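Local structure of teichoic acid biosynthesis protein F (Staphylococcus epidermidis, 3L7I) at residues S625-Y630 against F654-M659; V356-G361 against A425-Y430; E527-L532 against K538-Y543; P636-A641 against A674-N679; M455-V458 against T464-K467. The protein probably takes part in teichoic acid biosynthesis and is built, in the modelled part, on a GT-B-type glycosyltransferase fold with two Rossmann-like halves. All coordinates share one frame; numbering follows the deposited sequence.

Contact 1 of 5, residues S625-Y630 against F654-M659. With SO4 (sulfate ion), chain G.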
# COMPACT_ATOMS: atom_id res chain seq x y z
N SER A 625 -52.44 4.00 -0.37
CA SER A 625 -52.36 5.44 -0.26
C SER A 625 -52.97 6.16 -1.47
O SER A 625 -53.12 7.38 -1.44
CB SER A 625 -50.89 5.84 -0.09
OG SER A 625 -50.64 7.11 -0.67
N VAL A 626 -53.31 5.42 -2.53
CA VAL A 626 -54.01 6.07 -3.64
C VAL A 626 -55.38 6.59 -3.27
O VAL A 626 -55.85 7.55 -3.87
CB VAL A 626 -54.18 5.18 -4.91
CG1 VAL A 626 -52.86 4.94 -5.60
CG2 VAL A 626 -54.92 3.87 -4.58
N MET A 627 -56.05 5.98 -2.32
CA MET A 627 -57.38 6.48 -1.99
C MET A 627 -57.31 7.96 -1.57
O MET A 627 -58.26 8.72 -1.78
CB MET A 627 -58.03 5.64 -0.91
CG MET A 627 -57.18 5.49 0.32
SD MET A 627 -58.15 4.78 1.65
CE MET A 627 -56.94 4.80 2.99
N PHE A 628 -56.18 8.37 -1.00
CA PHE A 628 -56.06 9.72 -0.49
C PHE A 628 -55.88 10.68 -1.64
O PHE A 628 -56.14 11.87 -1.50
CB PHE A 628 -54.88 9.86 0.48
CG PHE A 628 -55.01 9.05 1.73
CD1 PHE A 628 -56.03 9.29 2.63
CD2 PHE A 628 -54.10 8.07 2.03
CE1 PHE A 628 -56.15 8.57 3.78
CE2 PHE A 628 -54.21 7.34 3.19
CZ PHE A 628 -55.23 7.59 4.06
N ASP A 629 -55.40 10.18 -2.77
CA ASP A 629 -55.20 11.02 -3.94
C ASP A 629 -56.52 11.19 -4.65
O ASP A 629 -57.00 12.31 -4.88
CB ASP A 629 -54.21 10.38 -4.91
CG ASP A 629 -52.81 10.29 -4.34
OD1 ASP A 629 -52.25 9.17 -4.35
OD2 ASP A 629 -52.27 11.33 -3.88
N TYR A 630 -57.11 10.05 -5.00
CA TYR A 630 -58.33 10.01 -5.78
C TYR A 630 -59.44 10.81 -5.10
O TYR A 630 -60.31 11.37 -5.77
CB TYR A 630 -58.75 8.56 -6.01
CG TYR A 630 -59.94 8.42 -6.87
CD1 TYR A 630 -59.86 8.69 -8.23
CD2 TYR A 630 -61.15 8.04 -6.35
CE1 TYR A 630 -61.00 8.58 -9.04
CE2 TYR A 630 -62.29 7.92 -7.14
CZ TYR A 630 -62.20 8.19 -8.49
OH TYR A 630 -63.31 8.07 -9.27
N PHE A 654 -52.22 0.44 10.93
CA PHE A 654 -52.73 1.50 10.07
C PHE A 654 -52.87 2.73 10.94
O PHE A 654 -53.21 2.62 12.11
CB PHE A 654 -54.11 1.12 9.54
CG PHE A 654 -54.09 0.21 8.34
CD1 PHE A 654 -52.90 -0.32 7.87
CD2 PHE A 654 -55.28 -0.13 7.71
CE1 PHE A 654 -52.90 -1.16 6.76
CE2 PHE A 654 -55.28 -0.97 6.62
CZ PHE A 654 -54.08 -1.49 6.14
N TYR A 655 -52.63 3.90 10.38
CA TYR A 655 -52.71 5.12 11.17
C TYR A 655 -54.15 5.53 11.35
O TYR A 655 -54.51 6.15 12.35
CB TYR A 655 -51.96 6.27 10.52
CG TYR A 655 -50.46 6.10 10.50
CD1 TYR A 655 -49.70 6.21 11.66
CD2 TYR A 655 -49.80 5.88 9.29
CE1 TYR A 655 -48.33 6.08 11.62
CE2 TYR A 655 -48.43 5.76 9.26
CZ TYR A 655 -47.72 5.85 10.42
OH TYR A 655 -46.36 5.72 10.34
N MET A 656 -54.98 5.19 10.37
CA MET A 656 -56.37 5.56 10.45
C MET A 656 -57.26 4.40 10.86
O MET A 656 -56.86 3.23 10.85
CB MET A 656 -56.84 6.16 9.14
CG MET A 656 -56.67 5.24 7.98
SD MET A 656 -58.07 5.43 6.87
CE MET A 656 -58.23 7.21 6.85
N ASN A 657 -58.49 4.73 11.24
CA ASN A 657 -59.43 3.70 11.61
C ASN A 657 -60.19 3.19 10.38
O ASN A 657 -61.28 3.67 10.06
CB ASN A 657 -60.37 4.16 12.71
CG ASN A 657 -61.05 3.00 13.39
OD1 ASN A 657 -61.27 1.96 12.77
ND2 ASN A 657 -61.38 3.17 14.67
N TYR A 658 -59.57 2.22 9.72
CA TYR A 658 -60.05 1.64 8.46
C TYR A 658 -61.50 1.15 8.50
O TYR A 658 -62.25 1.32 7.53
CB TYR A 658 -59.17 0.46 8.10
CG TYR A 658 -59.35 -0.10 6.71
CD1 TYR A 658 -58.55 0.35 5.67
CD2 TYR A 658 -60.27 -1.09 6.45
CE1 TYR A 658 -58.68 -0.16 4.40
CE2 TYR A 658 -60.43 -1.61 5.18
CZ TYR A 658 -59.62 -1.15 4.15
OH TYR A 658 -59.75 -1.66 2.87
N MET A 659 -61.86 0.51 9.60
CA MET A 659 -63.18 -0.07 9.73
C MET A 659 -64.26 0.99 9.62
O MET A 659 -65.39 0.69 9.25
CB MET A 659 -63.30 -0.81 11.05
CG MET A 659 -63.59 -2.28 10.86
SD MET A 659 -62.67 -2.95 9.48
CE MET A 659 -61.62 -4.14 10.31
S SO4 G . -49.35 1.85 -0.51
O1 SO4 G . -49.05 0.85 -1.55
O2 SO4 G . -49.97 1.18 0.64
O3 SO4 G . -48.12 2.50 -0.07
O4 SO4 G . -50.25 2.85 -1.06
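M656 carries the contact from its segment, meeting M627 and F628. CB points toward helix 626-630. CG lies between the backbone N and the carbonyl carbon (chi1 58°), and the chain bends at chi2 and chi3, which brings the methyl to the rim of the F628 ring. The first atom to meet a partner is SD, 4.1 Å from M627 CE. The two methionines run alongside, pointing opposite ways. The tip, M656 CE, then stops at the edge of the F628 ring, close to its plane, 3.9 Å from F628 CE1. M627 CG lies over one face of that same ring, so the three side chains form one small buried apolar cluster. No hydrogen bond links the segments.

A sulfate ion, probably from the crystallisation liquor, is bound at S625, near helix 626-630. Its O4 accepts from S625 N at 2.6 Å (160°), and S624 OG adds a second bond. M627 also touches L448, and F628 touches T446. Both of these loop residues follow strand 438-441 of the other half of the chain. Side chains that meet the opposite half in this way are consistent with a place at the interdomain cleft of a GT-B fold.

Contact 2 of 5, residues V356-G361 against A425-Y430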
# COMPACT_ATOMS: atom_id res chain seq x y z
N VAL A 356 -31.28 18.85 -10.03
CA VAL A 356 -31.53 17.44 -10.37
C VAL A 356 -32.91 16.95 -9.96
O VAL A 356 -33.39 17.28 -8.88
CB VAL A 356 -30.54 16.44 -9.72
CG1 VAL A 356 -29.89 15.55 -10.75
CG2 VAL A 356 -29.52 17.14 -8.83
N PHE A 357 -33.50 16.11 -10.81
CA PHE A 357 -34.79 15.48 -10.53
C PHE A 357 -34.68 13.98 -10.62
O PHE A 357 -33.94 13.46 -11.46
CB PHE A 357 -35.85 15.95 -11.53
CG PHE A 357 -36.15 17.40 -11.44
CD1 PHE A 357 -37.36 17.83 -10.96
CD2 PHE A 357 -35.20 18.33 -11.80
CE1 PHE A 357 -37.64 19.19 -10.86
CE2 PHE A 357 -35.47 19.68 -11.71
CZ PHE A 357 -36.69 20.11 -11.24
N GLU A 358 -35.40 13.27 -9.77
CA GLU A 358 -35.46 11.84 -9.88
C GLU A 358 -36.73 11.40 -9.21
O GLU A 358 -37.01 11.79 -8.10
CB GLU A 358 -34.26 11.23 -9.19
CG GLU A 358 -33.99 9.78 -9.47
CD GLU A 358 -32.90 9.23 -8.53
OE1 GLU A 358 -31.96 8.52 -8.99
OE2 GLU A 358 -32.98 9.55 -7.31
N SER A 359 -37.53 10.61 -9.90
CA SER A 359 -38.66 9.99 -9.23
C SER A 359 -38.51 8.49 -9.14
O SER A 359 -37.95 7.85 -10.03
CB SER A 359 -39.99 10.37 -9.85
OG SER A 359 -40.06 9.97 -11.19
N PHE A 360 -39.01 7.96 -8.03
CA PHE A 360 -38.85 6.56 -7.66
C PHE A 360 -37.47 5.94 -7.93
O PHE A 360 -37.36 4.87 -8.51
CB PHE A 360 -39.99 5.78 -8.27
CG PHE A 360 -41.31 6.31 -7.86
CD1 PHE A 360 -41.70 6.26 -6.52
CD2 PHE A 360 -42.17 6.89 -8.79
CE1 PHE A 360 -42.92 6.74 -6.12
CE2 PHE A 360 -43.41 7.39 -8.40
CZ PHE A 360 -43.79 7.32 -7.06
N GLY A 361 -36.44 6.63 -7.48
CA GLY A 361 -35.09 6.12 -7.62
C GLY A 361 -34.74 5.90 -9.07
O GLY A 361 -33.98 5.00 -9.41
N ALA A 425 -38.48 10.03 -3.31
CA ALA A 425 -38.13 8.79 -2.63
C ALA A 425 -36.76 8.95 -2.06
O ALA A 425 -36.07 9.92 -2.36
CB ALA A 425 -38.18 7.63 -3.59
N ARG A 426 -36.35 8.02 -1.22
CA ARG A 426 -35.06 8.12 -0.56
C ARG A 426 -33.98 8.14 -1.61
O ARG A 426 -34.06 7.36 -2.54
CB ARG A 426 -34.85 6.93 0.37
CG ARG A 426 -35.79 6.93 1.52
CD ARG A 426 -35.78 5.60 2.17
NE ARG A 426 -34.49 5.37 2.75
CZ ARG A 426 -34.13 4.24 3.33
NH1 ARG A 426 -35.01 3.26 3.39
NH2 ARG A 426 -32.90 4.12 3.84
N THR A 427 -33.00 9.03 -1.48
CA THR A 427 -31.86 8.97 -2.39
C THR A 427 -30.66 8.42 -1.63
O THR A 427 -30.55 8.63 -0.43
CB THR A 427 -31.55 10.32 -3.15
OG1 THR A 427 -30.86 11.22 -2.29
CG2 THR A 427 -32.81 11.00 -3.69
N PRO A 428 -29.79 7.67 -2.33
CA PRO A 428 -28.70 6.89 -1.72
C PRO A 428 -27.82 7.68 -0.74
O PRO A 428 -27.58 8.87 -0.93
CB PRO A 428 -27.86 6.43 -2.92
CG PRO A 428 -28.77 6.51 -4.09
CD PRO A 428 -29.78 7.60 -3.80
N LEU A 429 -27.33 7.00 0.29
CA LEU A 429 -26.45 7.65 1.26
C LEU A 429 -25.01 7.91 0.76
O LEU A 429 -24.33 8.79 1.27
CB LEU A 429 -26.43 6.86 2.56
CG LEU A 429 -27.75 6.95 3.31
CD1 LEU A 429 -27.69 6.10 4.56
CD2 LEU A 429 -28.07 8.40 3.66
N TYR A 430 -24.54 7.17 -0.25
CA TYR A 430 -23.22 7.48 -0.78
C TYR A 430 -23.21 8.82 -1.53
O TYR A 430 -22.15 9.35 -1.83
CB TYR A 430 -22.64 6.34 -1.64
CG TYR A 430 -23.60 5.82 -2.70
CD1 TYR A 430 -23.76 6.49 -3.90
CD2 TYR A 430 -24.33 4.65 -2.48
CE1 TYR A 430 -24.63 6.01 -4.87
CE2 TYR A 430 -25.20 4.16 -3.43
CZ TYR A 430 -25.36 4.85 -4.62
OH TYR A 430 -26.24 4.38 -5.58
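The chains of F360 and A425 approach closely, with F360 CA 5.5 Å from A425 CA, while F360 and G361 both turn with positive phi and no backbone hydrogen bond joins the segments. A425 points its CB toward this turn. The methyl sits 4.3 Å from F360 CA and 4.4 Å from G361 N, so it packs on main chain. The F360 side chain starts off away from A425. N424, just before A425, ties the two ends together: its OD1 accepts from F360 N.

Both segments extend from the ends of neighbouring parallel strands, 354-358 and 418-423. These are strands 1 and 4 of the order 3-2-1-4-5-6-7, side by side in a Rossmann-like sheet. The chain leaves them at the topological switch point, where such sheets commonly open a crevice.

On the strand side of the turn, the E358 chain passes T427 at an angle. E358 CG is anti to the backbone N (chi1 -167°) and the chain runs on extended, which carries OE2 to 3.9 Å from T427 CG2. This is a contact of oxygen with methyl. The other oxygen, OE1, has the polar partners: a hydrogen bond from S388 OG and a salt bridge to R406. The second segment is fixed from its own side, since A425 O accepts from Q441 NE2 and T427 N donates to E475 OE2.

Contact 3 of 5, residues E527-L532 against K538-Y543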
# COMPACT_ATOMS: atom_id res chain seq x y z
N GLU A 527 -57.86 13.34 -24.80
CA GLU A 527 -56.55 12.79 -25.16
C GLU A 527 -56.34 11.48 -24.41
O GLU A 527 -56.15 10.42 -25.01
CB GLU A 527 -55.42 13.74 -24.76
CG GLU A 527 -55.21 14.95 -25.65
CD GLU A 527 -54.11 15.88 -25.11
OE1 GLU A 527 -53.27 15.40 -24.30
OE2 GLU A 527 -54.11 17.08 -25.49
N ILE A 528 -56.37 11.59 -23.09
CA ILE A 528 -56.15 10.47 -22.19
C ILE A 528 -57.05 9.31 -22.58
O ILE A 528 -56.60 8.15 -22.61
CB ILE A 528 -56.47 10.88 -20.76
CG1 ILE A 528 -55.66 12.12 -20.39
CG2 ILE A 528 -56.21 9.73 -19.81
CD1 ILE A 528 -55.98 12.70 -19.02
N ARG A 529 -58.30 9.62 -22.90
CA ARG A 529 -59.26 8.57 -23.20
C ARG A 529 -58.97 7.89 -24.52
O ARG A 529 -58.96 6.66 -24.59
CB ARG A 529 -60.69 9.09 -23.17
CG ARG A 529 -61.23 9.31 -21.78
CD ARG A 529 -62.64 9.84 -21.83
NE ARG A 529 -63.53 8.90 -22.51
CZ ARG A 529 -64.26 7.98 -21.88
NH1 ARG A 529 -64.20 7.86 -20.55
NH2 ARG A 529 -65.05 7.17 -22.58
N THR A 530 -58.72 8.67 -25.57
CA THR A 530 -58.51 8.06 -26.88
C THR A 530 -57.12 7.42 -26.98
O THR A 530 -56.91 6.52 -27.79
CB THR A 530 -58.80 9.01 -28.08
OG1 THR A 530 -57.88 10.10 -28.06
CG2 THR A 530 -60.23 9.54 -28.01
N HIS A 531 -56.20 7.89 -26.14
CA HIS A 531 -54.89 7.26 -26.06
C HIS A 531 -55.02 5.82 -25.56
O HIS A 531 -54.39 4.92 -26.10
CB HIS A 531 -53.96 8.06 -25.16
CG HIS A 531 -52.59 7.46 -25.02
ND1 HIS A 531 -51.68 7.44 -26.05
CD2 HIS A 531 -51.99 6.86 -23.97
CE1 HIS A 531 -50.57 6.85 -25.64
NE2 HIS A 531 -50.73 6.49 -24.38
N LEU A 532 -55.86 5.60 -24.54
CA LEU A 532 -56.17 4.24 -24.07
C LEU A 532 -57.15 3.44 -24.95
O LEU A 532 -57.46 2.28 -24.64
CB LEU A 532 -56.69 4.29 -22.63
CG LEU A 532 -55.71 4.81 -21.57
CD1 LEU A 532 -56.44 5.29 -20.33
CD2 LEU A 532 -54.65 3.79 -21.22
N LYS A 538 -69.19 4.56 -22.74
CA LYS A 538 -69.00 3.77 -21.54
C LYS A 538 -68.29 4.54 -20.42
O LYS A 538 -67.36 5.31 -20.65
CB LYS A 538 -68.30 2.44 -21.91
CG LYS A 538 -69.29 1.27 -22.20
CD LYS A 538 -69.07 0.55 -23.56
CE LYS A 538 -69.37 -0.98 -23.52
NZ LYS A 538 -68.30 -1.79 -22.76
N LYS A 539 -68.78 4.35 -19.20
CA LYS A 539 -68.18 4.95 -18.02
C LYS A 539 -67.02 4.07 -17.53
O LYS A 539 -66.79 2.97 -18.04
CB LYS A 539 -69.22 5.15 -16.92
CG LYS A 539 -70.12 6.37 -17.15
CD LYS A 539 -70.88 6.80 -15.88
CE LYS A 539 -72.04 5.84 -15.55
NZ LYS A 539 -72.47 5.92 -14.12
N VAL A 540 -66.27 4.56 -16.56
CA VAL A 540 -64.95 3.98 -16.32
C VAL A 540 -64.63 3.65 -14.86
O VAL A 540 -64.49 4.55 -14.03
CB VAL A 540 -63.87 4.92 -16.87
CG1 VAL A 540 -62.48 4.47 -16.41
CG2 VAL A 540 -63.96 4.98 -18.37
N ILE A 541 -64.50 2.36 -14.57
CA ILE A 541 -64.05 1.90 -13.26
C ILE A 541 -62.53 1.67 -13.29
O ILE A 541 -61.98 1.14 -14.27
CB ILE A 541 -64.78 0.60 -12.84
CG1 ILE A 541 -66.27 0.86 -12.64
CG2 ILE A 541 -64.25 0.06 -11.55
CD1 ILE A 541 -67.09 -0.40 -12.72
N MET A 542 -61.84 2.10 -12.22
CA MET A 542 -60.43 1.77 -12.05
C MET A 542 -60.22 0.87 -10.85
O MET A 542 -60.78 1.10 -9.79
CB MET A 542 -59.56 3.01 -11.88
CG MET A 542 -58.22 2.86 -12.56
SD MET A 542 -56.84 3.67 -11.74
CE MET A 542 -57.73 4.78 -10.67
N TYR A 543 -59.37 -0.13 -11.01
CA TYR A 543 -59.16 -1.10 -9.94
C TYR A 543 -57.69 -1.17 -9.61
O TYR A 543 -56.89 -1.52 -10.46
CB TYR A 543 -59.67 -2.46 -10.38
CG TYR A 543 -59.51 -3.55 -9.37
CD1 TYR A 543 -59.68 -3.30 -8.02
CD2 TYR A 543 -59.20 -4.83 -9.76
CE1 TYR A 543 -59.53 -4.31 -7.08
CE2 TYR A 543 -59.06 -5.84 -8.84
CZ TYR A 543 -59.22 -5.58 -7.50
OH TYR A 543 -59.07 -6.63 -6.61
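R529 is the residue of helix 522-531 that meets the strand, and it touches both K538 and V540. The van der Waals part is a methyl against the guanidinium. R529 NH1 lies 3.6 Å from V540 CG2, and the methyl approaches the guanidinium obliquely. V540 sends its CB toward the helix, and CG2, beside the valine's own backbone N, makes the touch.

The polar part is looser. K538 O lies at the edge of the guanidinium, in its plane, with R529 NH2 3.5 Å away. That is too long to count as a hydrogen bond, though the positive group is probably drawn to the oxygen. A bend at chi3 (60°) turns the R529 head to the strand after the first part of the chain has left the helix. The K538 amine leads away and bonds to G574 O.

Other bonds hold the strand itself. V540 N donates to the D617 carboxylate, and backbone bonds tie I541 to V578 and L580 of strand 577-581. Just past the helix, L532 rests on L612 of helix 609-614. The arrangement is typical of a Rossmann-like half: a helix lies against the sheet and a short loop leads from it into a central parallel strand, here 539-543.

Contact 4 of 5, residues P636-A641 against A674-N679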
# COMPACT_ATOMS: atom_id res chain seq x y z
N PRO A 636 -67.03 8.30 -5.85
CA PRO A 636 -67.21 7.06 -5.08
C PRO A 636 -65.97 6.18 -5.10
O PRO A 636 -65.41 5.94 -6.17
CB PRO A 636 -68.33 6.34 -5.84
CG PRO A 636 -69.01 7.38 -6.62
CD PRO A 636 -67.97 8.37 -6.99
N GLN A 637 -65.55 5.69 -3.94
CA GLN A 637 -64.53 4.66 -3.88
C GLN A 637 -65.15 3.42 -3.25
O GLN A 637 -66.13 3.52 -2.52
CB GLN A 637 -63.31 5.12 -3.08
CG GLN A 637 -62.82 6.52 -3.40
CD GLN A 637 -61.40 6.77 -2.93
OE1 GLN A 637 -60.60 5.84 -2.79
NE2 GLN A 637 -61.07 8.04 -2.69
N PHE A 638 -64.59 2.26 -3.58
CA PHE A 638 -64.97 0.97 -3.02
C PHE A 638 -63.72 0.29 -2.50
O PHE A 638 -62.60 0.60 -2.94
CB PHE A 638 -65.60 0.08 -4.09
CG PHE A 638 -66.93 0.57 -4.57
CD1 PHE A 638 -68.12 0.17 -3.94
CD2 PHE A 638 -67.02 1.44 -5.66
CE1 PHE A 638 -69.36 0.62 -4.39
CE2 PHE A 638 -68.25 1.88 -6.10
CZ PHE A 638 -69.42 1.47 -5.47
N PHE A 639 -63.91 -0.66 -1.59
CA PHE A 639 -62.79 -1.28 -0.90
C PHE A 639 -62.99 -2.76 -0.79
O PHE A 639 -63.66 -3.25 0.11
CB PHE A 639 -62.58 -0.60 0.45
CG PHE A 639 -62.31 0.85 0.31
CD1 PHE A 639 -61.02 1.30 -0.01
CD2 PHE A 639 -63.34 1.78 0.38
CE1 PHE A 639 -60.75 2.65 -0.20
CE2 PHE A 639 -63.08 3.13 0.19
CZ PHE A 639 -61.78 3.57 -0.09
N PHE A 640 -62.41 -3.47 -1.74
CA PHE A 640 -62.60 -4.90 -1.87
C PHE A 640 -61.56 -5.65 -1.02
O PHE A 640 -60.64 -6.29 -1.53
CB PHE A 640 -62.47 -5.22 -3.35
CG PHE A 640 -62.59 -6.65 -3.67
CD1 PHE A 640 -61.76 -7.22 -4.62
CD2 PHE A 640 -63.54 -7.43 -3.05
CE1 PHE A 640 -61.88 -8.57 -4.95
CE2 PHE A 640 -63.67 -8.78 -3.38
CZ PHE A 640 -62.83 -9.35 -4.33
N ALA A 641 -61.71 -5.54 0.29
CA ALA A 641 -60.83 -6.23 1.23
C ALA A 641 -61.20 -7.71 1.38
O ALA A 641 -61.80 -8.11 2.37
CB ALA A 641 -60.85 -5.54 2.58
N ALA A 674 -70.35 -5.73 -7.44
CA ALA A 674 -70.87 -5.72 -8.81
C ALA A 674 -72.26 -5.09 -8.87
O ALA A 674 -72.50 -4.16 -9.63
CB ALA A 674 -70.90 -7.13 -9.40
N LYS A 675 -73.17 -5.59 -8.06
CA LYS A 675 -74.52 -5.06 -8.07
C LYS A 675 -74.51 -3.56 -7.77
O LYS A 675 -75.19 -2.79 -8.42
CB LYS A 675 -75.39 -5.82 -7.07
CG LYS A 675 -75.54 -7.33 -7.36
CD LYS A 675 -76.05 -7.58 -8.79
CE LYS A 675 -76.50 -9.03 -8.99
NZ LYS A 675 -77.06 -9.27 -10.36
N GLU A 676 -73.71 -3.16 -6.79
CA GLU A 676 -73.63 -1.76 -6.37
C GLU A 676 -73.22 -0.80 -7.51
O GLU A 676 -73.86 0.24 -7.71
CB GLU A 676 -72.68 -1.63 -5.19
CG GLU A 676 -72.75 -0.31 -4.45
CD GLU A 676 -73.68 -0.35 -3.26
OE1 GLU A 676 -74.88 -0.69 -3.44
OE2 GLU A 676 -73.22 -0.04 -2.14
N LEU A 677 -72.15 -1.15 -8.23
CA LEU A 677 -71.70 -0.41 -9.43
C LEU A 677 -72.79 -0.16 -10.51
O LEU A 677 -72.69 0.78 -11.31
CB LEU A 677 -70.52 -1.15 -10.08
CG LEU A 677 -69.08 -0.94 -9.60
CD1 LEU A 677 -68.98 -0.16 -8.30
CD2 LEU A 677 -68.30 -2.26 -9.47
N LYS A 678 -73.81 -1.01 -10.54
CA LYS A 678 -74.85 -0.90 -11.55
C LYS A 678 -75.30 0.55 -11.65
O LYS A 678 -75.46 1.09 -12.75
CB LYS A 678 -76.03 -1.79 -11.19
CG LYS A 678 -76.70 -2.45 -12.37
CD LYS A 678 -75.68 -3.23 -13.18
CE LYS A 678 -76.27 -4.54 -13.66
NZ LYS A 678 -76.57 -5.39 -12.48
N ASN A 679 -75.47 1.17 -10.49
CA ASN A 679 -75.99 2.53 -10.39
C ASN A 679 -75.07 3.42 -9.56
O ASN A 679 -75.25 3.59 -8.35
CB ASN A 679 -77.38 2.49 -9.77
CG ASN A 679 -78.01 3.85 -9.67
OD1 ASN A 679 -77.41 4.86 -10.05
ND2 ASN A 679 -79.24 3.91 -9.14
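The F638 ring has L677 CD1 modelled over one face and E676 CG at its edge, near the ring plane. The spacing to the L677 methyl is doubtful because it is too short for two carbons. At the edge, F638 CE1 is 3.5 Å from E676 CG, and F638 CZ is 3.9 Å from the same atom. The carboxylate plane of E676 is turned 51° from the ring.

The glutamate thus packs through its methylene groups. Its CG lies anti to the backbone N (chi1 -166°), and a bend at chi2 (94°) sends the acid group off the ring. There OE2 has a weak hydrogen bond with Y667 OH. The L677 CB does not aim at the strand, but the end of the side chain comes nearer and also touches I620.

Further apolar side chains join F638: L673 from helix 670-677 and V683 from helix 680-686. K675 and K678 both form salt bridges to E572. F638 itself is held in the sheet by backbone bonds to L619 and T621. A helix thus lies against a strand of the parallel sheet, through L673, L677 and the methylenes of E676, as in an alpha/beta Rossmann-like half.

Contact 5 of 5, residues M455-V458 against T464-K467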
# COMPACT_ATOMS: atom_id res chain seq x y z
N MET A 455 -42.59 1.50 12.33
CA MET A 455 -42.70 0.06 12.19
C MET A 455 -42.23 -0.62 13.46
O MET A 455 -41.31 -0.13 14.12
CB MET A 455 -41.87 -0.43 11.02
CG MET A 455 -42.36 0.11 9.71
SD MET A 455 -41.64 -0.79 8.33
CE MET A 455 -42.32 0.16 6.96
N LYS A 456 -42.87 -1.72 13.83
CA LYS A 456 -42.48 -2.41 15.05
C LYS A 456 -41.40 -3.45 14.78
O LYS A 456 -40.40 -3.50 15.49
CB LYS A 456 -43.69 -3.03 15.75
CG LYS A 456 -43.55 -3.14 17.28
CD LYS A 456 -43.49 -1.76 17.98
CE LYS A 456 -42.05 -1.28 18.24
NZ LYS A 456 -41.45 -1.86 19.49
N VAL A 457 -41.61 -4.27 13.75
CA VAL A 457 -40.59 -5.22 13.29
C VAL A 457 -40.38 -5.11 11.79
O VAL A 457 -41.30 -4.75 11.05
CB VAL A 457 -40.95 -6.68 13.62
CG1 VAL A 457 -42.30 -7.06 13.01
CG2 VAL A 457 -39.85 -7.62 13.10
N VAL A 458 -39.16 -5.42 11.34
CA VAL A 458 -38.79 -5.43 9.92
C VAL A 458 -37.89 -6.63 9.63
O VAL A 458 -36.67 -6.52 9.64
CB VAL A 458 -38.07 -4.11 9.50
CG1 VAL A 458 -37.47 -4.23 8.10
CG2 VAL A 458 -39.01 -2.92 9.58
N THR A 464 -31.22 -5.47 10.04
CA THR A 464 -31.90 -5.50 11.33
C THR A 464 -32.74 -4.23 11.49
O THR A 464 -32.36 -3.17 10.99
CB THR A 464 -30.88 -5.60 12.51
OG1 THR A 464 -30.22 -4.34 12.71
CG2 THR A 464 -29.84 -6.68 12.23
N THR A 465 -33.87 -4.34 12.17
CA THR A 465 -34.76 -3.20 12.36
C THR A 465 -34.03 -1.96 12.90
O THR A 465 -34.32 -0.84 12.50
CB THR A 465 -35.96 -3.54 13.27
OG1 THR A 465 -36.82 -4.48 12.60
CG2 THR A 465 -36.77 -2.28 13.62
N PRO A 466 -33.09 -2.15 13.84
CA PRO A 466 -32.40 -0.97 14.35
C PRO A 466 -31.48 -0.35 13.31
O PRO A 466 -31.41 0.88 13.23
CB PRO A 466 -31.56 -1.51 15.51
CG PRO A 466 -32.18 -2.80 15.87
CD PRO A 466 -32.76 -3.36 14.61
N LYS A 467 -30.78 -1.18 12.53
CA LYS A 467 -29.86 -0.68 11.51
C LYS A 467 -30.62 -0.11 10.31
O LYS A 467 -30.09 0.69 9.55
CB LYS A 467 -28.87 -1.77 11.08
CG LYS A 467 -27.79 -1.27 10.13
CD LYS A 467 -26.48 -2.05 10.26
CE LYS A 467 -25.40 -1.50 9.31
NZ LYS A 467 -24.01 -1.94 9.68
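The hydroxyl of T465 receives the backbone N-H of V458, the one hydrogen bond between the segments. V458 N is 2.8 Å from T465 OG1, but the angle is only 126°, so the bond is bent and weak. The same oxygen also packs on the valine side chain, with V458 CB 3.4 Å and V458 CG2 4.0 Å from T465 OG1. V457 and K456 make only marginal contact.

The T465 rotamer sets this up. With chi1 at -67°, OG1 lies beside the backbone N and meets V458, while CG2 is left near the K456 carbonyl, 4.3 Å from K456 O. The helix start that carries T465 is fixed in turn by T464. This residue is the N-cap, and its OG1 accepts from K467 N at 3.2 Å (156°). T464 also packs against T464 of a second subunit. M455 O takes a bond from K469 NZ, a second tie from the loop to the helix.

The loop comes after strand 438-441 and leads into helix 465-476. The chain then enters strand 481-484, which lies parallel and next to 438-441. The contact therefore sits at the helix entrance of a beta-alpha-beta crossover.

Along the chain contact 2 comes first, followed by contact 5 and then contact 3. Contacts 1 and 4 come last and interleave. Contacts 2 and 5 belong to the half with the seven-stranded parallel sheet, their centres about 22 Å apart. Contacts 3 and 4 reach the six-stranded sheet, about 18 Å apart between centres, and touch where I541 meets L677 and Y543 meets F640. Contact 1 lies about 17 Å from contact 4, centre to centre. The two are joined by a probable hydrogen bond from Q637 NE2 to M627 O. The nearest atoms of contact 1 are about 9 Å from contact 2 and about 6 Å from contact 5. Contact 1 thus lies near the junction of the two GT-B halves.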